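Local coordinates for pirin-like protein YHAK (Escherichia coli, PDB 2VEC) that is of unknown biochemical function, belongs to a redox-sensitive subclass of enterobacterial bicupins in the pirin family, and lacks quercetin 2,3-dioxygenase activity, at residues A[84-89]-A[115-120]; A[99-104]-A[120-125]; A[66-71]-A[136-141]. One frame throughout, in Å; residues are numbered along the deposited sequence.

Contact 1: residues A[84-89]-A[115-120]; sequences KVDILN and LLSTQP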
loop_
_atom_site.group_PDB
_atom_site.type_symbol
_atom_site.label_atom_id
_atom_site.label_comp_id
_atom_site.label_asym_id
_atom_site.label_seq_id
_atom_site.Cartn_x
_atom_site.Cartn_y
_atom_site.Cartn_z
ATOM N N LYS A 84 -4.178 10.666 13.334
ATOM C CA LYS A 84 -5.106 11.145 12.253
ATOM C C LYS A 84 -4.741 10.571 10.873
ATOM O O LYS A 84 -4.603 11.290 9.890
ATOM C CB LYS A 84 -5.231 12.680 12.183
ATOM C CG LYS A 84 -6.038 13.293 13.340
ATOM C CD LYS A 84 -6.215 14.815 13.244
ATOM C CE LYS A 84 -6.884 15.324 14.539
ATOM N NZ LYS A 84 -7.056 16.809 14.657
ATOM N N VAL A 85 -4.591 9.257 10.840
ATOM C CA VAL A 85 -4.276 8.537 9.615
ATOM C C VAL A 85 -5.076 7.239 9.609
ATOM O O VAL A 85 -5.404 6.709 10.674
ATOM C CB VAL A 85 -2.771 8.162 9.499
ATOM C CG1 VAL A 85 -1.904 9.422 9.260
ATOM C CG2 VAL A 85 -2.284 7.345 10.743
ATOM N N ASP A 86 -5.396 6.762 8.417
ATOM C CA ASP A 86 -5.953 5.430 8.248
ATOM C C ASP A 86 -4.857 4.526 7.787
ATOM O O ASP A 86 -3.901 4.970 7.139
ATOM C CB ASP A 86 -7.064 5.453 7.216
ATOM C CG ASP A 86 -8.288 6.226 7.730
ATOM O OD1 ASP A 86 -8.468 6.317 8.973
ATOM O OD2 ASP A 86 -9.057 6.727 6.896
ATOM N N ILE A 87 -5.013 3.245 8.108
ATOM C CA ILE A 87 -3.921 2.277 7.928
ATOM C C ILE A 87 -4.375 1.239 6.934
ATOM O O ILE A 87 -5.424 0.628 7.117
ATOM C CB ILE A 87 -3.612 1.567 9.288
ATOM C CG1 ILE A 87 -3.283 2.572 10.414
ATOM C CG2 ILE A 87 -2.525 0.499 9.148
ATOM C CD1 ILE A 87 -2.178 3.531 10.106
ATOM N N LEU A 88 -3.594 1.008 5.891
ATOM C CA LEU A 88 -3.925 -0.062 4.962
ATOM C C LEU A 88 -2.797 -1.058 4.942
ATOM O O LEU A 88 -1.656 -0.688 4.628
ATOM C CB LEU A 88 -4.152 0.532 3.571
ATOM C CG LEU A 88 -4.893 -0.307 2.513
ATOM C CD1 LEU A 88 -5.560 0.609 1.481
ATOM C CD2 LEU A 88 -3.915 -1.289 1.833
ATOM N N ASN A 89 -3.108 -2.317 5.277
ATOM C CA ASN A 89 -2.138 -3.386 5.339
ATOM C C ASN A 89 -2.343 -4.350 4.178
ATOM O O ASN A 89 -3.487 -4.733 3.855
ATOM C CB ASN A 89 -2.259 -4.179 6.678
ATOM C CG ASN A 89 -1.903 -3.315 7.907
ATOM O OD1 ASN A 89 -1.084 -2.404 7.817
ATOM N ND2 ASN A 89 -2.586 -3.530 9.008
ATOM N N LEU A 115 -8.113 -2.485 5.469
ATOM C CA LEU A 115 -8.134 -1.067 5.797
ATOM C C LEU A 115 -8.714 -0.840 7.205
ATOM O O LEU A 115 -9.819 -1.278 7.520
ATOM C CB LEU A 115 -8.935 -0.266 4.752
ATOM C CG LEU A 115 -9.029 1.238 5.032
ATOM C CD1 LEU A 115 -7.689 1.957 4.764
ATOM C CD2 LEU A 115 -10.134 1.916 4.217
ATOM N N LEU A 116 -7.956 -0.170 8.064
ATOM C CA LEU A 116 -8.475 0.254 9.375
ATOM C C LEU A 116 -8.674 1.748 9.330
ATOM O O LEU A 116 -7.703 2.484 9.139
ATOM C CB LEU A 116 -7.464 -0.126 10.475
ATOM C CG LEU A 116 -7.098 -1.612 10.526
ATOM C CD1 LEU A 116 -5.946 -1.835 11.509
ATOM C CD2 LEU A 116 -8.340 -2.401 10.963
ATOM N N SER A 117 -9.921 2.186 9.493
ATOM C CA SER A 117 -10.261 3.624 9.478
ATOM C C SER A 117 -10.247 3.976 10.934
ATOM O O SER A 117 -11.180 3.626 11.660
ATOM C CB SER A 117 -11.626 3.857 8.841
ATOM O OG SER A 117 -11.512 3.550 7.452
ATOM N N THR A 118 -9.132 4.551 11.385
ATOM C CA THR A 118 -8.851 4.592 12.821
ATOM C C THR A 118 -9.594 5.740 13.485
ATOM O O THR A 118 -10.029 6.696 12.814
ATOM C CB THR A 118 -7.341 4.692 13.134
ATOM O OG1 THR A 118 -6.856 5.961 12.704
ATOM C CG2 THR A 118 -6.550 3.583 12.420
ATOM N N GLN A 119 -9.720 5.642 14.801
ATOM C CA GLN A 119 -10.503 6.589 15.577
ATOM C C GLN A 119 -9.631 7.192 16.662
ATOM O O GLN A 119 -8.844 6.489 17.278
ATOM C CB GLN A 119 -11.695 5.904 16.254
ATOM C CG GLN A 119 -12.534 4.959 15.415
ATOM C CD GLN A 119 -13.587 4.229 16.282
ATOM O OE1 GLN A 119 -13.383 3.082 16.717
ATOM N NE2 GLN A 119 -14.703 4.918 16.574
ATOM N N PRO A 120 -9.773 8.505 16.898
ATOM C CA PRO A 120 -9.067 9.255 17.943
ATOM C C PRO A 120 -8.980 8.557 19.295
ATOM O O PRO A 120 -10.004 8.187 19.869
ATOM C CB PRO A 120 -9.916 10.521 18.073
ATOM C CG PRO A 120 -10.393 10.762 16.689
ATOM C CD PRO A 120 -10.629 9.394 16.086
#
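The carboxylate of D86 and the backbone N-H of T118 meet obliquely: OD1 of D86 lies 3.1 Å from N of T118, and the donor arrives from above the carboxylate plane, 36° out of it. The N-H...O angle of 140° makes this a bent bond. The carboxylate has further partners: OD1 also forms a salt bridge with R179, and OD2 accepts from Q180, so the group is gripped at both oxygens. Beside this link, I87 and L116 form a hydrogen-bonded antiparallel pair, with I87 N to L116 O at 3.0 Å and L116 N to I87 O at 2.8 Å. T118 adds a second polar link beyond them. Its OG1 sits between the backbone N and the carbonyl carbon (chi1 67°), from where the hydroxyl donates to V85 O at 2.6 Å, almost in line with the carbonyl bond. The same torsion sets T118 CG2 4.0 Å from CG1 of I87, the two side chains passing at a slant. On the face of the sheet shared by L88 and L115, CD1 of L115 packs against CB of L88 at 4.0 Å and also touches the I87 carbonyl oxygen. S117 OG accepts from N150. In the cupin sheet, strand 85-93 is flanked by strand 135-143, to which D86 and L88 bond through L142 and L140, while strand 112-116 carries the outermost strand 153-157, joined to it by a backbone bond between L115 and Q154.

Contact 2: residues A[99-104]-A[120-125]; sequences RDSEGN and PGVSYS
A type I beta turn from D100 to G103, reinforced by an Asx turn, closes the hairpin of strands 95-100 and 105-109 in the four-stranded sheet of the N-terminal cupin, and this contact pairs its first arm with strand 124-128. R99 and S125 are the hydrogen-bonded antiparallel pair, S125 N reaching R99 O at 2.7 Å. Past the non-hydrogen-bonded pair of D100 and Y124, S101 doubles its hold on S123: its N donates to S123 O at 2.8 Å, and its OG, flanked by both backbone branches (chi1 46°), accepts from S123 N at 2.9 Å in a nearly straight bond. D100 OD1 takes the N-H groups of E102 and N104 from opposite faces of the carboxylate, which fixes that group against the turn. The carboxylate and the Y124 ring run side by side with planes 80° apart, and CB of D100 lies 3.5 Å from CD1 of Y124. Y124 OH also accepts from Q119 N, and a water that donates to D100 OD2 at 2.9 Å lies close to the same hydroxyl. V122 meets the turn with both methyls, CG1 at S101 OG and D100 CB, CG2 at 4.0 Å from E102 CG.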
loop_
_atom_site.group_PDB
_atom_site.type_symbol
_atom_site.label_atom_id
_atom_site.label_comp_id
_atom_site.label_asym_id
_atom_site.label_seq_id
_atom_site.Cartn_x
_atom_site.Cartn_y
_atom_site.Cartn_z
ATOM N N ARG A 99 -6.338 -6.011 16.572
ATOM C CA ARG A 99 -7.333 -5.718 17.601
ATOM C C ARG A 99 -7.267 -4.264 18.012
ATOM O O ARG A 99 -6.206 -3.636 17.947
ATOM C CB ARG A 99 -7.142 -6.616 18.832
ATOM C CG ARG A 99 -7.196 -8.097 18.524
ATOM C CD ARG A 99 -7.263 -8.969 19.794
ATOM N NE ARG A 99 -7.737 -10.316 19.475
ATOM C CZ ARG A 99 -7.327 -11.427 20.090
ATOM N NH1 ARG A 99 -6.419 -11.358 21.066
ATOM N NH2 ARG A 99 -7.814 -12.618 19.730
ATOM N N ASP A 100 -8.399 -3.717 18.437
ATOM C CA ASP A 100 -8.380 -2.365 18.954
ATOM C C ASP A 100 -8.951 -2.299 20.367
ATOM O O ASP A 100 -9.526 -3.271 20.849
ATOM C CB ASP A 100 -9.024 -1.370 17.975
ATOM C CG ASP A 100 -10.544 -1.409 17.960
ATOM O OD1 ASP A 100 -11.206 -1.840 18.940
ATOM O OD2 ASP A 100 -11.101 -0.923 16.957
ATOM N N SER A 101 -8.772 -1.169 21.035
ATOM C CA SER A 101 -9.225 -1.043 22.423
ATOM C C SER A 101 -10.748 -1.009 22.601
ATOM O O SER A 101 -11.235 -1.036 23.732
ATOM C CB SER A 101 -8.552 0.142 23.120
ATOM O OG SER A 101 -8.567 1.311 22.322
ATOM N N GLU A 102 -11.494 -0.941 21.499
ATOM C CA GLU A 102 -12.964 -0.930 21.537
ATOM C C GLU A 102 -13.574 -2.317 21.320
ATOM O O GLU A 102 -14.802 -2.471 21.295
ATOM C CB GLU A 102 -13.538 0.073 20.525
ATOM C CG GLU A 102 -13.195 1.537 20.797
ATOM C CD GLU A 102 -13.625 2.021 22.181
ATOM O OE1 GLU A 102 -14.774 1.750 22.597
ATOM O OE2 GLU A 102 -12.803 2.681 22.853
ATOM N N GLY A 103 -12.721 -3.329 21.187
ATOM C CA GLY A 103 -13.194 -4.704 21.041
ATOM C C GLY A 103 -13.227 -5.224 19.609
ATOM O O GLY A 103 -13.432 -6.430 19.399
ATOM N N ASN A 104 -13.035 -4.335 18.630
ATOM C CA ASN A 104 -13.053 -4.729 17.218
ATOM C C ASN A 104 -11.854 -5.600 16.863
ATOM O O ASN A 104 -10.749 -5.377 17.362
ATOM C CB ASN A 104 -13.092 -3.521 16.295
ATOM C CG ASN A 104 -14.250 -2.604 16.577
ATOM O OD1 ASN A 104 -14.057 -1.410 16.784
ATOM N ND2 ASN A 104 -15.464 -3.146 16.573
ATOM N N PRO A 120 -9.773 8.505 16.898
ATOM C CA PRO A 120 -9.067 9.255 17.943
ATOM C C PRO A 120 -8.980 8.557 19.295
ATOM O O PRO A 120 -10.004 8.187 19.869
ATOM C CB PRO A 120 -9.916 10.521 18.073
ATOM C CG PRO A 120 -10.393 10.762 16.689
ATOM C CD PRO A 120 -10.629 9.394 16.086
ATOM N N GLY A 121 -7.756 8.377 19.792
ATOM C CA GLY A 121 -7.547 7.831 21.141
ATOM C C GLY A 121 -7.770 6.329 21.270
ATOM O O GLY A 121 -7.751 5.792 22.373
ATOM N N VAL A 122 -7.982 5.640 20.152
ATOM C CA VAL A 122 -8.186 4.205 20.206
ATOM C C VAL A 122 -6.818 3.551 19.978
ATOM O O VAL A 122 -6.048 4.030 19.169
ATOM C CB VAL A 122 -9.292 3.760 19.200
ATOM C CG1 VAL A 122 -9.357 2.239 19.060
ATOM C CG2 VAL A 122 -10.665 4.341 19.625
ATOM N N SER A 123 -6.511 2.491 20.716
ATOM C CA SER A 123 -5.241 1.776 20.571
ATOM C C SER A 123 -5.421 0.549 19.701
ATOM O O SER A 123 -6.443 -0.134 19.802
ATOM C CB SER A 123 -4.700 1.342 21.937
ATOM O OG SER A 123 -3.997 2.395 22.564
ATOM N N TYR A 124 -4.398 0.240 18.903
ATOM C CA TYR A 124 -4.458 -0.811 17.907
ATOM C C TYR A 124 -3.283 -1.758 18.036
ATOM O O TYR A 124 -2.146 -1.323 18.197
ATOM C CB TYR A 124 -4.451 -0.184 16.484
ATOM C CG TYR A 124 -5.677 0.654 16.215
ATOM C CD1 TYR A 124 -6.826 0.092 15.641
ATOM C CD2 TYR A 124 -5.707 2.013 16.564
ATOM C CE1 TYR A 124 -7.985 0.890 15.397
ATOM C CE2 TYR A 124 -6.839 2.790 16.344
ATOM C CZ TYR A 124 -7.970 2.231 15.763
ATOM O OH TYR A 124 -9.082 3.036 15.570
ATOM N N SER A 125 -3.551 -3.052 17.928
ATOM C CA SER A 125 -2.493 -4.045 18.059
ATOM C C SER A 125 -2.480 -5.010 16.884
ATOM O O SER A 125 -3.505 -5.245 16.242
ATOM C CB SER A 125 -2.625 -4.801 19.383
ATOM O OG SER A 125 -3.633 -5.786 19.314
HETATM O O HOH W 1 -11.154 1.641 15.575
#

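Contact 3: residues A[66-71]-A[136-141]; sequences LNQEVL and TRMQLW
Strands 66-71 and 136-141 run antiparallel, their axes 4.5 Å apart at closest approach, with N67-Q139 and E69-R137 as hydrogen-bonded pairs alternating with L66-L140, Q68-M138 and V70-T136. The two faces of this ladder differ sharply in character. One carries a run of polar side chains centred on N67. A chi1 of 76° leans its amide toward the facing strand, where each end finds a partner. OD1 accepts from R137 NH1 at 2.7 Å in a bent bond, the donor lying in the amide carbonyl plane and the oxygen near the guanidinium edge, slightly tilted from the guanidinium plane. ND2 donates to Q139 OE1 at 3.2 Å, a longer bond that reaches the oxygen from above its carbonyl plane. From the opposite face of the Q139 amide comes the indole NE1 of W141, 2.7 Å from the same OE1, with OE1 lying in the plane of the indole. Two donors thus fix the rotation of the Q139 amide, whose NE2 donates to N89 and lies above one face of the R137 guanidinium, toward its rim. CB of E69 packs near NH1 of R137 at 3.5 Å, and E126 forms a salt bridge with R137 NE. The other face is largely apolar: L66 CD1 meets L140 CD1 at 3.7 Å, L66 CD2 meets M138 CE at 4.1 Å, and T136 CG2 lies 3.6 Å from Q68 NE2, which donates to the carbonyls of W40 and A43. In the six-stranded cupin sheet, strand 63-71 is bordered by strand 45-48 and strand 135-143 by strand 85-93, while F77 and R80 of strand 76-80, in the four-stranded sheet, pack on R137 and W141.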
loop_
_atom_site.group_PDB
_atom_site.type_symbol
_atom_site.label_atom_id
_atom_site.label_comp_id
_atom_site.label_asym_id
_atom_site.label_seq_id
_atom_site.Cartn_x
_atom_site.Cartn_y
_atom_site.Cartn_z
ATOM N N LEU A 66 5.028 4.531 4.209
ATOM C CA LEU A 66 4.901 3.229 3.552
ATOM C C LEU A 66 5.968 2.341 4.162
ATOM O O LEU A 66 7.183 2.679 4.198
ATOM C CB LEU A 66 5.033 3.318 2.015
ATOM C CG LEU A 66 4.838 1.911 1.365
ATOM C CD1 LEU A 66 4.137 1.983 0.067
ATOM C CD2 LEU A 66 6.175 1.133 1.264
ATOM N N ASN A 67 5.538 1.230 4.723
ATOM C CA ASN A 67 6.518 0.371 5.366
ATOM C C ASN A 67 6.339 -1.080 5.032
ATOM O O ASN A 67 5.282 -1.479 4.532
ATOM C CB ASN A 67 6.613 0.643 6.875
ATOM C CG ASN A 67 5.482 0.068 7.673
ATOM O OD1 ASN A 67 5.296 -1.145 7.752
ATOM N ND2 ASN A 67 4.757 0.951 8.364
ATOM N N GLN A 68 7.392 -1.848 5.233
ATOM C CA GLN A 68 7.281 -3.288 5.168
ATOM C C GLN A 68 7.947 -3.821 6.409
ATOM O O GLN A 68 9.058 -3.414 6.746
ATOM C CB GLN A 68 7.935 -3.875 3.923
ATOM C CG GLN A 68 7.986 -5.425 3.998
ATOM C CD GLN A 68 8.286 -6.074 2.667
ATOM O OE1 GLN A 68 7.647 -5.741 1.648
ATOM N NE2 GLN A 68 9.248 -7.013 2.656
ATOM N N GLU A 69 7.243 -4.686 7.127
ATOM C CA GLU A 69 7.741 -5.200 8.394
ATOM C C GLU A 69 7.610 -6.702 8.417
ATOM O O GLU A 69 6.760 -7.270 7.718
ATOM C CB GLU A 69 6.985 -4.567 9.562
ATOM C CG GLU A 69 7.346 -3.064 9.769
ATOM C CD GLU A 69 8.802 -2.881 10.223
ATOM O OE1 GLU A 69 9.205 -3.534 11.237
ATOM O OE2 GLU A 69 9.548 -2.111 9.562
ATOM N N VAL A 70 8.487 -7.336 9.190
ATOM C CA VAL A 70 8.473 -8.779 9.380
ATOM C C VAL A 70 8.351 -9.024 10.880
ATOM O O VAL A 70 9.180 -8.534 11.638
ATOM C CB VAL A 70 9.773 -9.428 8.811
ATOM C CG1 VAL A 70 9.844 -10.932 9.107
ATOM C CG2 VAL A 70 9.907 -9.175 7.293
ATOM N N LEU A 71 7.322 -9.767 11.296
ATOM C CA LEU A 71 7.163 -10.239 12.683
ATOM C C LEU A 71 7.530 -11.719 12.804
ATOM O O LEU A 71 7.030 -12.541 12.028
ATOM C CB LEU A 71 5.705 -10.062 13.138
ATOM C CG LEU A 71 5.196 -8.754 13.754
ATOM C CD1 LEU A 71 3.693 -8.877 14.001
ATOM C CD2 LEU A 71 5.894 -8.430 15.075
ATOM N N THR A 136 4.938 -11.205 7.110
ATOM C CA THR A 136 5.452 -10.057 6.361
ATOM C C THR A 136 4.283 -9.235 5.816
ATOM O O THR A 136 3.356 -9.776 5.229
ATOM C CB THR A 136 6.315 -10.462 5.151
ATOM O OG1 THR A 136 7.359 -11.351 5.557
ATOM C CG2 THR A 136 6.953 -9.188 4.471
ATOM N N ARG A 137 4.309 -7.936 6.023
ATOM C CA ARG A 137 3.201 -7.150 5.536
ATOM C C ARG A 137 3.645 -5.745 5.201
ATOM O O ARG A 137 4.556 -5.220 5.837
ATOM C CB ARG A 137 2.040 -7.142 6.516
ATOM C CG ARG A 137 2.320 -6.547 7.865
ATOM C CD ARG A 137 1.763 -5.154 7.930
ATOM N NE ARG A 137 2.148 -4.574 9.224
ATOM C CZ ARG A 137 3.159 -3.735 9.391
ATOM N NH1 ARG A 137 3.883 -3.354 8.347
ATOM N NH2 ARG A 137 3.419 -3.262 10.602
ATOM N N MET A 138 3.008 -5.166 4.196
ATOM C CA MET A 138 3.314 -3.799 3.782
ATOM C C MET A 138 2.175 -2.961 4.342
ATOM O O MET A 138 1.050 -3.452 4.488
ATOM C CB MET A 138 3.383 -3.727 2.275
ATOM C CG MET A 138 3.485 -2.303 1.724
ATOM S SD MET A 138 4.061 -2.297 0.015
ATOM C CE MET A 138 5.783 -2.818 0.185
ATOM N N GLN A 139 2.488 -1.740 4.741
ATOM C CA GLN A 139 1.508 -0.899 5.453
ATOM C C GLN A 139 1.649 0.478 4.907
ATOM O O GLN A 139 2.788 0.954 4.733
ATOM C CB GLN A 139 1.797 -0.943 6.964
ATOM C CG GLN A 139 0.897 -0.016 7.776
ATOM C CD GLN A 139 1.132 -0.133 9.249
ATOM O OE1 GLN A 139 1.880 0.651 9.818
ATOM N NE2 GLN A 139 0.511 -1.121 9.881
ATOM N N LEU A 140 0.512 1.109 4.585
ATOM C CA LEU A 140 0.453 2.490 4.138
ATOM C C LEU A 140 -0.305 3.288 5.205
ATOM O O LEU A 140 -1.265 2.752 5.781
ATOM C CB LEU A 140 -0.374 2.553 2.826
ATOM C CG LEU A 140 0.225 2.172 1.464
ATOM C CD1 LEU A 140 0.882 0.800 1.428
ATOM C CD2 LEU A 140 -0.889 2.247 0.401
ATOM N N TRP A 141 0.107 4.528 5.498
ATOM C CA TRP A 141 -0.723 5.447 6.296
ATOM C C TRP A 141 -1.144 6.606 5.388
ATOM O O TRP A 141 -0.269 7.204 4.731
ATOM C CB TRP A 141 0.053 6.081 7.468
ATOM C CG TRP A 141 0.637 5.167 8.523
ATOM C CD1 TRP A 141 0.766 3.784 8.492
ATOM C CD2 TRP A 141 1.242 5.594 9.726
ATOM N NE1 TRP A 141 1.401 3.350 9.632
ATOM C CE2 TRP A 141 1.693 4.443 10.413
ATOM C CE3 TRP A 141 1.437 6.860 10.318
ATOM C CZ2 TRP A 141 2.347 4.524 11.644
ATOM C CZ3 TRP A 141 2.085 6.922 11.565
ATOM C CH2 TRP A 141 2.515 5.779 12.206
#

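Overall arrangement
Of the strands in these contacts 63-71 comes first along the chain; 135-143 pairs with it to close contact 3, the longest of the three loops. Contacts 1 and 2 fall entirely within it. Their own segments alternate: 84-89, 99-104, 115-120, 120-125, so the two loops cross, and they meet at P120. Contacts 1 and 3 belong to one six-stranded sheet, where strands 85-93 and 135-143 are neighbours and I87 packs against W141. Contact 2 lies in the four-stranded sheet. Together they join both sheets of the N-terminal cupin, the chain passing from one to the other between 85-93 and 95-100 and again between 112-116 and 124-128.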